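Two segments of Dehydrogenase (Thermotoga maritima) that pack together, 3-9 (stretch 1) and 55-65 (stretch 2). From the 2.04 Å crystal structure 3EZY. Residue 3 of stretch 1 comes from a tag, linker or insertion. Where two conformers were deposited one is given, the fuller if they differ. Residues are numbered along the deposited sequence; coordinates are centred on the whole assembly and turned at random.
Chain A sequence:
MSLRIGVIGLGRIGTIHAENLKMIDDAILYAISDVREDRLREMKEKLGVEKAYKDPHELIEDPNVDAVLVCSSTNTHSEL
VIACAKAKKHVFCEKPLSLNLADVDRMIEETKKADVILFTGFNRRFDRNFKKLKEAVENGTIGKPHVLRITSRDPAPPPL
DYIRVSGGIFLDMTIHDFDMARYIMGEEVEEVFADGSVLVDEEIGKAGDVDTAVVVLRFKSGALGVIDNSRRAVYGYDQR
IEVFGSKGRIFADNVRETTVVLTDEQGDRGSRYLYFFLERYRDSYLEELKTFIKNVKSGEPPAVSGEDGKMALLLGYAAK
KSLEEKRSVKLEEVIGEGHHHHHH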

# COMPACT_ATOMS: atom_id res chain seq x y z
N LEU A 3 -22.04 30.45 23.32
CA LEU A 3 -23.28 29.73 23.44
C LEU A 3 -23.11 28.91 24.71
O LEU A 3 -22.05 28.30 24.90
CB LEU A 3 -23.38 28.82 22.23
CG LEU A 3 -24.68 28.16 21.80
CD1 LEU A 3 -25.82 29.17 21.74
CD2 LEU A 3 -24.47 27.51 20.45
N ARG A 4 -24.10 28.89 25.58
CA ARG A 4 -24.00 28.00 26.76
C ARG A 4 -24.73 26.68 26.53
O ARG A 4 -25.94 26.66 26.28
CB ARG A 4 -24.50 28.68 28.04
CG ARG A 4 -23.64 29.87 28.47
CD ARG A 4 -24.29 30.59 29.68
NE ARG A 4 -23.34 31.43 30.41
CZ ARG A 4 -23.54 32.72 30.68
NH1 ARG A 4 -24.67 33.31 30.30
NH2 ARG A 4 -22.63 33.41 31.36
N ILE A 5 -23.97 25.59 26.63
CA ILE A 5 -24.48 24.24 26.31
C ILE A 5 -24.70 23.43 27.58
O ILE A 5 -23.88 23.48 28.49
CB ILE A 5 -23.46 23.49 25.41
CG1 ILE A 5 -23.18 24.35 24.16
CG2 ILE A 5 -23.98 22.10 25.00
CD1 ILE A 5 -24.14 24.10 23.07
N GLY A 6 -25.80 22.68 27.61
CA GLY A 6 -26.03 21.68 28.66
C GLY A 6 -25.97 20.27 28.07
O GLY A 6 -26.51 20.00 27.01
N VAL A 7 -25.29 19.36 28.77
CA VAL A 7 -25.16 17.99 28.33
C VAL A 7 -25.92 17.06 29.28
O VAL A 7 -25.70 17.08 30.49
CB VAL A 7 -23.66 17.55 28.31
CG1 VAL A 7 -23.53 16.09 27.84
CG2 VAL A 7 -22.84 18.47 27.40
N ILE A 8 -26.86 16.29 28.74
CA ILE A 8 -27.57 15.31 29.55
C ILE A 8 -27.03 13.91 29.28
O ILE A 8 -27.00 13.45 28.12
CB ILE A 8 -29.07 15.32 29.23
CG1 ILE A 8 -29.64 16.71 29.50
CG2 ILE A 8 -29.80 14.28 30.07
CD1 ILE A 8 -31.08 16.85 29.03
N GLY A 9 -26.61 13.21 30.33
CA GLY A 9 -26.12 11.85 30.15
C GLY A 9 -24.60 11.88 30.06
O GLY A 9 -24.03 12.40 29.12
N ASP A 55 -31.91 16.18 37.88
CA ASP A 55 -33.10 16.09 37.04
C ASP A 55 -32.84 16.82 35.73
O ASP A 55 -32.60 18.01 35.75
CB ASP A 55 -34.24 16.75 37.79
CG ASP A 55 -35.53 16.81 36.98
OD1 ASP A 55 -35.54 16.34 35.80
OD2 ASP A 55 -36.53 17.33 37.53
N PRO A 56 -32.89 16.12 34.59
CA PRO A 56 -32.51 16.77 33.31
C PRO A 56 -33.45 17.90 32.90
O PRO A 56 -33.05 18.79 32.13
CB PRO A 56 -32.64 15.65 32.27
CG PRO A 56 -33.45 14.55 32.93
CD PRO A 56 -33.18 14.68 34.43
N HIS A 57 -34.68 17.84 33.39
CA HIS A 57 -35.70 18.88 33.12
C HIS A 57 -35.33 20.22 33.74
O HIS A 57 -35.56 21.27 33.15
CB HIS A 57 -37.08 18.42 33.58
CG HIS A 57 -37.66 17.36 32.71
ND1 HIS A 57 -38.29 17.66 31.51
CD2 HIS A 57 -37.66 16.01 32.81
CE1 HIS A 57 -38.67 16.53 30.93
NE2 HIS A 57 -38.31 15.52 31.70
N GLU A 58 -34.71 20.18 34.91
CA GLU A 58 -34.10 21.37 35.48
C GLU A 58 -32.98 21.92 34.58
O GLU A 58 -32.79 23.14 34.47
CB GLU A 58 -33.56 21.09 36.88
CG GLU A 58 -34.62 20.59 37.88
CD GLU A 58 -35.81 21.54 38.02
OE1 GLU A 58 -35.74 22.69 37.54
OE2 GLU A 58 -36.84 21.12 38.61
N LEU A 59 -32.19 21.04 33.97
CA LEU A 59 -31.18 21.53 33.02
C LEU A 59 -31.85 22.24 31.82
O LEU A 59 -31.47 23.35 31.40
CB LEU A 59 -30.26 20.36 32.57
CG LEU A 59 -29.13 20.75 31.59
CD1 LEU A 59 -27.85 19.88 31.76
CD2 LEU A 59 -29.61 20.75 30.11
N ILE A 60 -32.80 21.57 31.21
CA ILE A 60 -33.48 22.13 30.05
C ILE A 60 -34.16 23.47 30.33
O ILE A 60 -34.19 24.35 29.46
CB ILE A 60 -34.50 21.10 29.52
CG1 ILE A 60 -33.74 19.92 28.89
CG2 ILE A 60 -35.52 21.77 28.58
CD1 ILE A 60 -34.54 18.65 28.82
N GLU A 61 -34.72 23.64 31.52
CA GLU A 61 -35.46 24.87 31.89
C GLU A 61 -34.54 25.99 32.39
O GLU A 61 -34.94 27.15 32.46
CB GLU A 61 -36.58 24.54 32.90
CG GLU A 61 -37.71 23.66 32.30
CD GLU A 61 -38.48 22.86 33.36
OE1 GLU A 61 -38.57 23.32 34.51
OE2 GLU A 61 -39.01 21.78 33.04
N ASP A 62 -33.29 25.65 32.70
CA ASP A 62 -32.31 26.67 33.08
C ASP A 62 -32.19 27.75 32.01
O ASP A 62 -31.84 27.45 30.87
CB ASP A 62 -30.95 26.01 33.28
CG ASP A 62 -29.92 26.95 33.93
OD1 ASP A 62 -29.90 28.15 33.60
OD2 ASP A 62 -29.13 26.47 34.76
N PRO A 63 -32.47 29.04 32.36
CA PRO A 63 -32.50 30.05 31.32
C PRO A 63 -31.16 30.37 30.75
O PRO A 63 -31.10 30.99 29.72
CB PRO A 63 -33.07 31.30 32.04
CG PRO A 63 -32.81 31.03 33.49
CD PRO A 63 -33.03 29.56 33.62
N ASN A 64 -30.08 29.97 31.41
CA ASN A 64 -28.77 30.26 30.90
C ASN A 64 -28.42 29.27 29.78
O ASN A 64 -27.52 29.51 28.99
CB ASN A 64 -27.73 30.15 32.04
CG ASN A 64 -27.82 31.30 33.03
OD1 ASN A 64 -27.97 32.44 32.63
ND2 ASN A 64 -27.73 31.00 34.32
N VAL A 65 -29.11 28.14 29.75
CA VAL A 65 -28.82 27.08 28.75
C VAL A 65 -29.40 27.39 27.36
O VAL A 65 -30.59 27.48 27.21
CB VAL A 65 -29.34 25.70 29.23
CG1 VAL A 65 -29.23 24.62 28.09
CG2 VAL A 65 -28.60 25.23 30.49
O HOH W 1 -26.71 31.89 27.86

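The most unusual feature of this contact is a side chain that is absent: Gly6, in the middle of the strand, leaves the space that Leu59 of the helix occupies, an example of how a residue without a side chain lets a helix side chain sit close to a strand. No direct hydrogen bond joins the two stretches, although one end of the contact is polar; they are held by shape and apolar burial, with one water bridging Arg4 and Asn64 at the exposed end. The arrangement is a familiar one in dehydrogenase folds, a helix lying nearly antiparallel alongside a strand, here at 166° between the directions of strand 3-8 and helix 56-61, with their axes 9.1 Å apart at closest approach.

Such close packing depends on what the strand presents to the helix. Residues alternate: Arg4 and Ile8 point toward the second stretch, Ile5 and Val7 away. Between the two inward side chains sits Gly6, whose CA lies 4.0 Å from Leu59 CD2. An ideal CB on Gly6 would lie 2.6 Å from Leu59 CD2, a clash, so the bare backbone makes room for the leucine. Leu59 also reaches along the strand, its CD1 3.8 Å from Val7 O, while Val65 CG1 lies 4.0 Å from Gly6 N.

Ile8 supplies the main hydrophobic anchor. Its CD1 is 3.8 Å from Pro56 CB and 3.9 Å from Ile60 CD1, and its CG1 is 4.1 Å from Leu59 CD2, so one side chain meets three residues of the helix. The start of that helix is capped by Asp55, whose OD1 accepts from His57 N at 3.0 Å.

At the other end, a type I turn from Asp62 to Val65 brings the chain back beside Arg4. Asp62 steadies it twice, its OD1 accepting from Asn64 N at 2.9 Å and its O from Val65 N at 3.0 Å. Arg4 CB packs 3.3 Å from Asn64 O, and the water donates to Asn64 O at 2.8 Å while accepting a weak bond from Arg4 NH1 at 3.5 Å. Polarity is thus accommodated at the exposed margin, while apolar packing fills the interior.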